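Local coordinates for protein saframycin Mx1 synthetase B (PDB 3KXW) that belongs to the ANL superfamily of AMP-binding enzymes as a fatty acid AMP ligase and is modelled with 5'-O-[(S)-(dodecanoyloxy)(hydroxy)phosphoryl]adenosine bound in its pocket, at residues Leu8-Leu13 with Val17-Leu22; Arg67-Phe72 with Gln108-Asn113; Ile457-Ile462 with His498-Thr503; Ser480-Val485 with Phe526-Glu531. All coordinates share one frame; numbering follows the deposited sequence.

Contact 1. Residues Leu8-Leu13 with Val17-Leu22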
# COMPACT_ATOMS: atom_id res chain seq x y z
N LEU A 8 2.04 -6.39 26.56
CA LEU A 8 3.41 -6.60 26.07
C LEU A 8 3.83 -8.05 26.23
O LEU A 8 4.67 -8.55 25.47
CB LEU A 8 4.39 -5.67 26.79
CG LEU A 8 4.28 -4.19 26.38
CD1 LEU A 8 5.28 -3.28 27.13
CD2 LEU A 8 4.46 -4.07 24.87
N GLN A 9 3.24 -8.72 27.21
CA GLN A 9 3.63 -10.08 27.55
C GLN A 9 3.00 -11.13 26.62
O GLN A 9 3.45 -12.28 26.58
CB GLN A 9 3.31 -10.37 29.02
CG GLN A 9 4.26 -9.64 30.00
CD GLN A 9 3.77 -9.65 31.46
OE1 GLN A 9 2.76 -10.28 31.79
NE2 GLN A 9 4.49 -8.94 32.33
N CYS A 10 1.97 -10.73 25.88
CA CYS A 10 1.28 -11.68 25.01
C CYS A 10 2.20 -12.12 23.89
O CYS A 10 3.02 -11.35 23.41
CB CYS A 10 0.00 -11.05 24.41
SG CYS A 10 -1.31 -10.73 25.59
N GLN A 11 2.06 -13.37 23.46
CA GLN A 11 2.99 -13.92 22.49
C GLN A 11 2.44 -13.89 21.08
O GLN A 11 3.17 -14.14 20.13
CB GLN A 11 3.40 -15.34 22.89
CG GLN A 11 4.15 -15.35 24.21
CD GLN A 11 5.42 -14.54 24.13
OE1 GLN A 11 5.59 -13.54 24.84
NE2 GLN A 11 6.33 -14.97 23.26
N SER A 12 1.16 -13.58 20.95
CA SER A 12 0.58 -13.37 19.63
C SER A 12 -0.51 -12.30 19.69
O SER A 12 -1.02 -11.99 20.75
CB SER A 12 -0.02 -14.66 19.09
OG SER A 12 -1.22 -14.97 19.79
N LEU A 13 -0.88 -11.78 18.52
CA LEU A 13 -1.97 -10.82 18.44
C LEU A 13 -3.27 -11.45 18.92
O LEU A 13 -4.15 -10.76 19.44
CB LEU A 13 -2.14 -10.32 17.00
CG LEU A 13 -3.19 -9.23 16.83
CD1 LEU A 13 -2.82 -8.00 17.65
CD2 LEU A 13 -3.33 -8.89 15.32
N VAL A 17 -5.84 -9.56 21.56
CA VAL A 17 -7.26 -9.29 21.32
C VAL A 17 -8.12 -9.94 22.41
O VAL A 17 -9.05 -9.32 22.93
CB VAL A 17 -7.73 -9.77 19.93
CG1 VAL A 17 -9.24 -9.61 19.78
CG2 VAL A 17 -7.01 -8.98 18.84
N ARG A 18 -7.81 -11.19 22.75
CA ARG A 18 -8.54 -11.89 23.81
C ARG A 18 -8.53 -11.11 25.12
O ARG A 18 -9.56 -10.99 25.79
CB ARG A 18 -7.97 -13.30 24.07
CG ARG A 18 -8.35 -14.34 23.00
CD ARG A 18 -7.79 -15.75 23.32
NE ARG A 18 -8.22 -16.26 24.64
CZ ARG A 18 -7.43 -16.36 25.71
NH1 ARG A 18 -6.15 -15.99 25.65
NH2 ARG A 18 -7.90 -16.85 26.86
N LEU A 19 -7.36 -10.59 25.49
CA LEU A 19 -7.19 -9.88 26.76
C LEU A 19 -7.88 -8.52 26.74
O LEU A 19 -8.55 -8.14 27.70
CB LEU A 19 -5.72 -9.73 27.11
CG LEU A 19 -5.44 -9.21 28.52
CD1 LEU A 19 -6.06 -10.13 29.56
CD2 LEU A 19 -3.93 -9.08 28.76
N ARG A 20 -7.73 -7.79 25.65
CA ARG A 20 -8.47 -6.55 25.51
C ARG A 20 -9.98 -6.75 25.63
O ARG A 20 -10.66 -5.90 26.20
CB ARG A 20 -8.13 -5.85 24.20
CG ARG A 20 -6.72 -5.24 24.24
CD ARG A 20 -6.50 -4.17 23.18
NE ARG A 20 -5.14 -3.64 23.25
CZ ARG A 20 -4.70 -2.75 24.13
NH1 ARG A 20 -5.50 -2.22 25.07
NH2 ARG A 20 -3.43 -2.36 24.06
N ALA A 21 -10.48 -7.83 25.04
CA ALA A 21 -11.92 -8.13 25.14
C ALA A 21 -12.39 -8.43 26.58
O ALA A 21 -13.59 -8.29 26.88
CB ALA A 21 -12.30 -9.25 24.19
N LEU A 22 -11.47 -8.84 27.44
CA LEU A 22 -11.79 -9.02 28.87
C LEU A 22 -11.68 -7.74 29.67
O LEU A 22 -12.49 -7.50 30.56
CB LEU A 22 -10.87 -10.07 29.50
CG LEU A 22 -10.87 -11.45 28.89
CD1 LEU A 22 -10.01 -12.35 29.74
CD2 LEU A 22 -12.31 -11.99 28.78
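Leu13 and Val17 meet across the first turn of helix 13-23. Val17 N donates to Leu13 O at 3.0 Å in a nearly straight bond (166°), an i to i+4 bond in the first turn of the helix. The same carbonyl oxygen also packs against the valine side chain, with Val17 CG2 3.4 Å from Leu13 O. That branch stands beside Val17's own backbone N and anti to its carbonyl carbon, which turns it back toward the preceding turn. There it also approaches the leucine side chain, Leu13 CG lying 4.3 Å from Val17 CG2. Further along the segments, Cys10 SG reaches Leu19 CD2 at 4.4 Å, a loose apolar touch between the incoming loop and the side of the helix.

The arrangement is an N-capped helix start: the chain leaves helix 5-8, runs through a short loop and enters helix 13-23 at Ser12, the N-cap residue. Ser12 OG accepts a weak hydrogen bond from Asp15 N, and Asp15 in turn forms a salt bridge with Arg18.

Outside this turn, Leu13 packs on Leu228 and Tyr232 of helix 220-233 and on Leu83 of helix 76-87, while Val17 touches Ile231 and Tyr87 of the same two helices. Arg20 also ties the helix to 220-233, donating through NH2 to Tyr232 O, and makes a cation-pi contact with Tyr7.

Contact 2. Residues Arg67-Phe72 with Gln108-Asn113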
# COMPACT_ATOMS: atom_id res chain seq x y z
N ARG A 67 -3.03 -22.73 4.88
CA ARG A 67 -3.35 -21.40 4.39
C ARG A 67 -4.86 -21.31 4.14
O ARG A 67 -5.47 -22.23 3.61
CB ARG A 67 -2.60 -21.05 3.10
CG ARG A 67 -1.15 -20.61 3.31
CD ARG A 67 -0.27 -21.79 3.76
NE ARG A 67 -0.11 -22.80 2.71
CZ ARG A 67 0.16 -24.08 2.95
NH1 ARG A 67 0.27 -24.51 4.21
NH2 ARG A 67 0.30 -24.93 1.93
N VAL A 68 -5.43 -20.17 4.53
CA VAL A 68 -6.83 -19.88 4.27
C VAL A 68 -6.87 -18.60 3.45
O VAL A 68 -6.37 -17.56 3.88
CB VAL A 68 -7.64 -19.71 5.57
CG1 VAL A 68 -9.10 -19.32 5.28
CG2 VAL A 68 -7.56 -20.99 6.42
N LEU A 69 -7.43 -18.70 2.25
CA LEU A 69 -7.54 -17.57 1.34
C LEU A 69 -8.67 -16.65 1.78
O LEU A 69 -9.76 -17.11 2.11
CB LEU A 69 -7.82 -18.09 -0.07
CG LEU A 69 -7.61 -17.09 -1.20
CD1 LEU A 69 -6.13 -16.69 -1.25
CD2 LEU A 69 -8.10 -17.66 -2.56
N LEU A 70 -8.45 -15.34 1.78
CA LEU A 70 -9.49 -14.41 2.22
C LEU A 70 -9.84 -13.50 1.08
O LEU A 70 -9.07 -12.60 0.75
CB LEU A 70 -9.01 -13.58 3.40
CG LEU A 70 -8.55 -14.39 4.60
CD1 LEU A 70 -8.09 -13.46 5.73
CD2 LEU A 70 -9.67 -15.30 5.10
N LEU A 71 -10.99 -13.75 0.46
CA LEU A 71 -11.39 -12.97 -0.71
C LEU A 71 -12.44 -11.98 -0.26
O LEU A 71 -13.62 -12.36 -0.09
CB LEU A 71 -11.90 -13.91 -1.80
CG LEU A 71 -12.10 -13.44 -3.23
CD1 LEU A 71 -12.45 -14.63 -4.13
CD2 LEU A 71 -13.21 -12.39 -3.29
N PHE A 72 -12.03 -10.73 -0.03
CA PHE A 72 -12.93 -9.70 0.51
C PHE A 72 -12.60 -8.33 -0.03
O PHE A 72 -11.41 -7.98 -0.18
CB PHE A 72 -12.81 -9.62 2.04
CG PHE A 72 -13.40 -10.78 2.77
CD1 PHE A 72 -14.76 -10.79 3.08
CD2 PHE A 72 -12.59 -11.86 3.14
CE1 PHE A 72 -15.32 -11.90 3.74
CE2 PHE A 72 -13.13 -12.95 3.81
CZ PHE A 72 -14.51 -12.97 4.11
N GLN A 108 -5.30 -16.46 -9.26
CA GLN A 108 -4.94 -17.83 -9.62
C GLN A 108 -3.47 -18.13 -9.31
O GLN A 108 -3.13 -19.23 -8.86
CB GLN A 108 -5.21 -18.10 -11.11
CG GLN A 108 -4.64 -19.43 -11.59
CD GLN A 108 -5.38 -20.61 -10.98
OE1 GLN A 108 -4.85 -21.34 -10.13
NE2 GLN A 108 -6.62 -20.79 -11.40
N ARG A 109 -2.59 -17.17 -9.56
CA ARG A 109 -1.17 -17.40 -9.27
C ARG A 109 -0.94 -17.52 -7.76
O ARG A 109 -0.10 -18.27 -7.32
CB ARG A 109 -0.28 -16.31 -9.87
CG ARG A 109 -0.24 -16.30 -11.39
CD ARG A 109 0.38 -15.01 -11.94
NE ARG A 109 0.08 -14.90 -13.36
CZ ARG A 109 0.75 -15.56 -14.30
NH1 ARG A 109 1.77 -16.34 -13.96
NH2 ARG A 109 0.41 -15.44 -15.58
N ILE A 110 -1.72 -16.77 -6.98
CA ILE A 110 -1.61 -16.83 -5.53
C ILE A 110 -2.15 -18.16 -4.99
O ILE A 110 -1.55 -18.80 -4.12
CB ILE A 110 -2.28 -15.61 -4.88
CG1 ILE A 110 -1.38 -14.39 -5.05
CG2 ILE A 110 -2.56 -15.86 -3.40
CD1 ILE A 110 -1.99 -13.07 -4.56
N VAL A 111 -3.26 -18.61 -5.55
CA VAL A 111 -3.77 -19.93 -5.18
C VAL A 111 -2.77 -21.04 -5.50
O VAL A 111 -2.55 -21.93 -4.69
CB VAL A 111 -5.15 -20.22 -5.83
CG1 VAL A 111 -5.56 -21.71 -5.66
CG2 VAL A 111 -6.19 -19.29 -5.23
N THR A 112 -2.15 -20.99 -6.67
CA THR A 112 -1.20 -22.03 -7.03
C THR A 112 0.01 -22.04 -6.09
O THR A 112 0.50 -23.09 -5.72
CB THR A 112 -0.76 -21.85 -8.48
OG1 THR A 112 -1.92 -21.88 -9.32
CG2 THR A 112 0.24 -22.95 -8.89
N ASN A 113 0.48 -20.85 -5.72
CA ASN A 113 1.63 -20.74 -4.84
C ASN A 113 1.31 -21.19 -3.41
O ASN A 113 2.02 -22.02 -2.84
CB ASN A 113 2.17 -19.29 -4.88
CG ASN A 113 3.42 -19.09 -4.02
OD1 ASN A 113 4.41 -19.82 -4.13
ND2 ASN A 113 3.38 -18.09 -3.17
O HOH W 1 1.93 -24.22 -0.70
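Leu69 carries the apolar part of this contact, setting its two methyls on two consecutive residues of the helix. Leu69 CD2 meets Val111 CG2 at 3.7 Å, the two side chains crossing at about a right angle. The other branch, Leu69 CD1, lies 4.2 Å from Ile110 CG2. With CG anti to the backbone N (chi1 -165°), the leucine sends its fork across to the helix, and all three residues are buried.

These segments belong to a layer of parallel strands with a helix packed on it: strand 67-71 runs between strands 91-95 and 118-121, parallel to both, and helix 101-114 lies against one face of the sheet. Val93 of strand 91-95 extends the apolar patch by touching both Leu69 and Ile110.

The polar link is indirect and lies toward the end of the helix. A water donates to Asn113 O at 3.1 Å and accepts a weak bond from Arg67 NH2 at 3.2 Å. Arg67 is also anchored through NE to Ser114 O and through NH1 to Gly65 O, which helps to fix its guanidinium group beside the helix end. Within the helix, Gln108 O accepts from both Thr112 N and Thr112 OG1, the hydroxyl at 2.9 Å; the two donors come from opposite faces of the carbonyl plane, doubling the grip on this oxygen.

Contact 3. Residues Ile457-Ile462 with His498-Thr503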
# COMPACT_ATOMS: atom_id res chain seq x y z
N ILE A 457 17.58 -0.40 -7.43
CA ILE A 457 18.72 -0.93 -8.15
C ILE A 457 18.36 -1.14 -9.63
O ILE A 457 19.08 -0.74 -10.55
CB ILE A 457 19.20 -2.26 -7.56
CG1 ILE A 457 19.86 -2.03 -6.19
CG2 ILE A 457 20.17 -2.95 -8.51
CD1 ILE A 457 20.34 -3.33 -5.51
N LYS A 458 17.21 -1.77 -9.84
CA LYS A 458 16.75 -2.08 -11.18
C LYS A 458 15.92 -0.95 -11.79
O LYS A 458 15.05 -0.39 -11.14
CB LYS A 458 15.91 -3.36 -11.17
CG LYS A 458 16.72 -4.62 -10.94
CD LYS A 458 16.19 -5.72 -11.83
CE LYS A 458 16.32 -7.08 -11.19
NZ LYS A 458 15.28 -7.96 -11.80
N ASP A 459 16.24 -0.63 -13.04
CA ASP A 459 15.54 0.40 -13.80
C ASP A 459 14.02 0.18 -13.79
O ASP A 459 13.53 -0.89 -14.16
CB ASP A 459 16.08 0.39 -15.23
CG ASP A 459 15.60 1.57 -16.03
OD1 ASP A 459 16.39 2.53 -16.18
OD2 ASP A 459 14.44 1.54 -16.49
N LEU A 460 13.27 1.19 -13.38
CA LEU A 460 11.83 1.04 -13.21
C LEU A 460 11.11 0.77 -14.54
O LEU A 460 10.08 0.09 -14.58
CB LEU A 460 11.24 2.28 -12.53
CG LEU A 460 9.74 2.20 -12.26
CD1 LEU A 460 9.47 1.23 -11.12
CD2 LEU A 460 9.16 3.56 -11.92
N ILE A 461 11.64 1.31 -15.63
CA ILE A 461 11.08 1.02 -16.94
C ILE A 461 11.20 -0.48 -17.26
O ILE A 461 10.28 -1.09 -17.81
CB ILE A 461 11.75 1.90 -18.02
CG1 ILE A 461 11.19 3.32 -17.89
CG2 ILE A 461 11.51 1.36 -19.41
CD1 ILE A 461 12.04 4.38 -18.51
N ILE A 462 12.33 -1.06 -16.88
CA ILE A 462 12.55 -2.49 -17.08
C ILE A 462 11.58 -3.29 -16.23
O ILE A 462 11.01 -4.28 -16.68
CB ILE A 462 14.01 -2.88 -16.72
CG1 ILE A 462 14.99 -2.11 -17.61
CG2 ILE A 462 14.21 -4.41 -16.82
CD1 ILE A 462 14.73 -2.29 -19.09
N HIS A 498 14.76 12.86 -12.41
CA HIS A 498 14.77 12.32 -11.07
C HIS A 498 13.46 11.66 -10.63
O HIS A 498 13.36 11.21 -9.50
CB HIS A 498 15.17 13.43 -10.06
CG HIS A 498 16.17 14.41 -10.61
ND1 HIS A 498 17.45 14.04 -10.96
CD2 HIS A 498 16.07 15.74 -10.84
CE1 HIS A 498 18.10 15.10 -11.40
NE2 HIS A 498 17.29 16.15 -11.34
N GLU A 499 12.45 11.61 -11.52
CA GLU A 499 11.20 10.92 -11.21
C GLU A 499 10.70 10.04 -12.35
O GLU A 499 11.03 10.26 -13.52
CB GLU A 499 10.11 11.93 -10.87
CG GLU A 499 10.66 13.14 -10.18
CD GLU A 499 9.59 13.97 -9.52
OE1 GLU A 499 8.61 14.34 -10.21
OE2 GLU A 499 9.74 14.24 -8.31
N TYR A 500 9.90 9.04 -12.00
CA TYR A 500 9.26 8.23 -13.02
C TYR A 500 7.77 8.54 -13.06
O TYR A 500 7.15 8.73 -12.02
CB TYR A 500 9.48 6.74 -12.76
CG TYR A 500 10.90 6.29 -12.98
CD1 TYR A 500 11.31 5.81 -14.23
CD2 TYR A 500 11.84 6.35 -11.96
CE1 TYR A 500 12.61 5.39 -14.44
CE2 TYR A 500 13.14 5.95 -12.16
CZ TYR A 500 13.53 5.47 -13.40
OH TYR A 500 14.82 5.06 -13.59
N LYS A 501 7.19 8.60 -14.26
CA LYS A 501 5.77 8.96 -14.39
C LYS A 501 5.07 7.97 -15.30
O LYS A 501 5.40 7.86 -16.46
CB LYS A 501 5.62 10.37 -14.95
CG LYS A 501 6.45 11.45 -14.22
CD LYS A 501 6.14 12.87 -14.72
CE LYS A 501 4.88 13.43 -14.06
NZ LYS A 501 4.96 13.33 -12.56
N LEU A 502 4.12 7.23 -14.75
CA LEU A 502 3.27 6.38 -15.56
C LEU A 502 2.40 7.27 -16.41
O LEU A 502 1.71 8.16 -15.90
CB LEU A 502 2.41 5.50 -14.66
CG LEU A 502 1.34 4.68 -15.35
CD1 LEU A 502 1.92 3.84 -16.52
CD2 LEU A 502 0.60 3.79 -14.32
N THR A 503 2.41 7.03 -17.71
CA THR A 503 1.76 7.95 -18.66
C THR A 503 0.78 7.18 -19.51
O THR A 503 1.12 6.14 -20.03
CB THR A 503 2.81 8.59 -19.56
OG1 THR A 503 3.81 9.22 -18.74
CG2 THR A 503 2.19 9.64 -20.50
O HOH W 2 14.83 2.96 -11.58
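Leu460 and Tyr500 bring the two backbones to their nearest approach, with 7.6 Å between Leu460 CA and Tyr500 CA. One segment is the start of helix 460-466, the other the beginning of strand 499-508. Asp459 is the N-cap of that helix: its OD2 accepts weak bonds from Ile461 N at 2.9 Å and from Ile462 N.

The leucine lies over the tyrosine ring. Leu460 CB sits above the centre of one face, 3.8 Å from the ring centroid of Tyr500 and only 6° off the normal, a well-centred CH-pi contact. The two side chains slide past each other in opposite directions. With Leu460 CG anti to its backbone N (chi1 -178°), the leucine runs on toward the root of the tyrosine, Leu460 CD2 being 3.3 Å from Tyr500 CB, a tight approach. Ile461 comes in from the edge instead, near the ring plane, with its CD1 4.2 Å from Tyr500 CE1. The hydroxyl is tied to the helix start through a water, which accepts from Leu460 N at 3.0 Å and is hydrogen-bonded to Tyr500 OH at 2.9 Å. One of the first backbone N-H groups of the helix is thereby satisfied. The carboxylate of Asp459 stands nearly perpendicular to the ring, 86° between the planes.

Tyr500 also packs on Val493 and Gln495 of the antiparallel neighbour strand 486-496. The contact therefore seats helix 460-466, which follows soon after strand 450-456, on the beginning of strand 499-508 in the C-terminal sheet.

Contact 4. Residues Ser480-Val485 with Phe526-Glu531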
# COMPACT_ATOMS: atom_id res chain seq x y z
N SER A 480 -12.88 -1.63 -20.69
CA SER A 480 -13.76 -0.92 -19.78
C SER A 480 -14.73 -0.13 -20.62
O SER A 480 -14.51 0.05 -21.82
CB SER A 480 -12.96 0.04 -18.92
OG SER A 480 -12.54 1.13 -19.71
N PRO A 481 -15.81 0.36 -19.99
CA PRO A 481 -16.82 1.16 -20.70
C PRO A 481 -16.23 2.46 -21.25
O PRO A 481 -16.81 3.09 -22.14
CB PRO A 481 -17.86 1.47 -19.61
CG PRO A 481 -17.69 0.35 -18.62
CD PRO A 481 -16.22 0.01 -18.62
N LEU A 482 -15.08 2.86 -20.72
CA LEU A 482 -14.42 4.06 -21.21
C LEU A 482 -14.09 3.94 -22.70
O LEU A 482 -14.03 4.94 -23.39
CB LEU A 482 -13.13 4.32 -20.44
CG LEU A 482 -13.25 4.93 -19.04
CD1 LEU A 482 -14.27 4.20 -18.18
CD2 LEU A 482 -11.89 4.98 -18.36
N HIS A 483 -13.87 2.74 -23.20
CA HIS A 483 -13.45 2.62 -24.60
C HIS A 483 -14.49 3.21 -25.56
O HIS A 483 -14.15 3.55 -26.70
CB HIS A 483 -13.11 1.17 -24.97
CG HIS A 483 -14.29 0.36 -25.38
ND1 HIS A 483 -15.10 -0.29 -24.48
CD2 HIS A 483 -14.81 0.09 -26.61
CE1 HIS A 483 -16.07 -0.92 -25.13
NE2 HIS A 483 -15.92 -0.69 -26.42
N HIS A 484 -15.74 3.33 -25.11
CA HIS A 484 -16.78 3.89 -25.98
C HIS A 484 -16.57 5.36 -26.41
O HIS A 484 -17.20 5.81 -27.36
CB HIS A 484 -18.16 3.70 -25.35
CG HIS A 484 -18.62 2.27 -25.33
ND1 HIS A 484 -18.95 1.58 -26.48
CD2 HIS A 484 -18.83 1.41 -24.31
CE1 HIS A 484 -19.32 0.36 -26.17
NE2 HIS A 484 -19.25 0.22 -24.86
N VAL A 485 -15.70 6.11 -25.73
CA VAL A 485 -15.44 7.49 -26.11
C VAL A 485 -14.01 7.63 -26.64
O VAL A 485 -13.57 8.73 -26.94
CB VAL A 485 -15.67 8.50 -24.93
CG1 VAL A 485 -17.05 8.32 -24.33
CG2 VAL A 485 -14.57 8.35 -23.83
N PHE A 526 -7.82 7.31 -14.12
CA PHE A 526 -7.04 7.11 -12.90
C PHE A 526 -7.63 6.00 -12.03
O PHE A 526 -6.91 5.09 -11.59
CB PHE A 526 -6.88 8.42 -12.10
CG PHE A 526 -5.90 8.30 -10.97
CD1 PHE A 526 -4.57 8.63 -11.14
CD2 PHE A 526 -6.30 7.79 -9.75
CE1 PHE A 526 -3.65 8.50 -10.09
CE2 PHE A 526 -5.41 7.63 -8.70
CZ PHE A 526 -4.07 7.99 -8.88
N GLU A 527 -8.94 6.05 -11.81
CA GLU A 527 -9.61 5.01 -11.01
C GLU A 527 -9.49 3.60 -11.60
O GLU A 527 -9.23 2.62 -10.89
CB GLU A 527 -11.08 5.39 -10.80
CG GLU A 527 -11.89 4.34 -10.06
CD GLU A 527 -13.38 4.66 -10.05
OE1 GLU A 527 -13.76 5.81 -9.69
OE2 GLU A 527 -14.18 3.78 -10.44
N LEU A 528 -9.65 3.48 -12.91
CA LEU A 528 -9.54 2.19 -13.56
C LEU A 528 -8.20 1.52 -13.35
O LEU A 528 -8.13 0.34 -13.02
CB LEU A 528 -9.81 2.32 -15.07
CG LEU A 528 -9.70 1.02 -15.86
CD1 LEU A 528 -10.84 0.07 -15.49
CD2 LEU A 528 -9.73 1.31 -17.35
N VAL A 529 -7.12 2.27 -13.57
CA VAL A 529 -5.78 1.69 -13.46
C VAL A 529 -5.46 1.37 -11.99
O VAL A 529 -4.83 0.36 -11.68
CB VAL A 529 -4.74 2.66 -14.06
CG1 VAL A 529 -3.34 2.12 -13.85
CG2 VAL A 529 -5.04 2.88 -15.56
N TYR A 530 -5.88 2.24 -11.09
CA TYR A 530 -5.68 1.99 -9.66
C TYR A 530 -6.35 0.69 -9.21
O TYR A 530 -5.73 -0.12 -8.51
CB TYR A 530 -6.21 3.16 -8.84
CG TYR A 530 -5.95 2.98 -7.36
CD1 TYR A 530 -4.79 3.47 -6.77
CD2 TYR A 530 -6.86 2.29 -6.57
CE1 TYR A 530 -4.57 3.29 -5.40
CE2 TYR A 530 -6.65 2.11 -5.21
CZ TYR A 530 -5.50 2.62 -4.63
OH TYR A 530 -5.32 2.43 -3.26
N GLU A 531 -7.59 0.49 -9.63
CA GLU A 531 -8.37 -0.70 -9.28
C GLU A 531 -7.88 -1.99 -9.93
O GLU A 531 -7.78 -3.02 -9.27
CB GLU A 531 -9.85 -0.46 -9.58
CG GLU A 531 -10.37 0.74 -8.81
CD GLU A 531 -11.29 0.39 -7.64
OE1 GLU A 531 -12.50 0.17 -7.90
OE2 GLU A 531 -10.83 0.41 -6.45
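Ser480 comes first along the segment and rests against Leu528, with Ser480 CB 3.8 Å from Leu528 CD2. Ser480 OG lies 3.7 Å from the same Leu528 CD2. Leu528 CD1 is slightly farther off, 4.0 Å from Ser480 CB, so both methyls of the leucine face Ser480 CB, and CD2 alone also comes near the hydroxyl. The hydroxyl sits between its own backbone N and carbonyl carbon (chi1 72°) and is hydrogen-bonded to Leu477 O; it also accepts a weak bond from Leu482 N. These partners account for the polar end of a buried serine beside an aliphatic group.

From Pro481 on the chain winds into a 3-10 segment. Leu482 adds a second, looser touch, its CD2 4.4 Å from Leu528 CD2. His483 folds back on the start of the turn: its ring ND1 donates to Ser480 O at 2.7 Å, with the oxygen close to the imidazole plane. His483 N reaches the same oxygen, Ser480 O, at 3.1 Å from the opposite face of the carbonyl plane, so two donors of one residue grip it. His483 CE1 lies over one face of the His484 imidazole, offset toward its rim.

Leu528 also packs on Leu477 of helix 469-479, and Leu482 reaches Glu524 and Ile525 one turn earlier on helix 515-533. The 3-10 segment thus joins the end of helix 469-479 to strand 486-496 while lying against the side of helix 515-533.

Contacts 1 and 2 follow each other along the chain in the large N-terminal part, their centres 28 Å apart. Contacts 3 and 4 both lie in the C-terminal part of the chain and interlock in sequence, since their segments alternate; strand 499-508 of contact 3 leads on to helix 515-533 of contact 4, and their nearest atoms are about 4 Å apart without touching. Contacts 1 and 3 lie on opposite sides of the chain's centre, 43 Å between centres. The bound 5'-O-[(S)-(dodecanoyloxy)(hydroxy)phosphoryl]adenosine lies about 8 Å from the side chain of Leu460 in contact 3, about 12 Å from Ile110 in contact 2 and about 14 Å from Leu13 in contact 1.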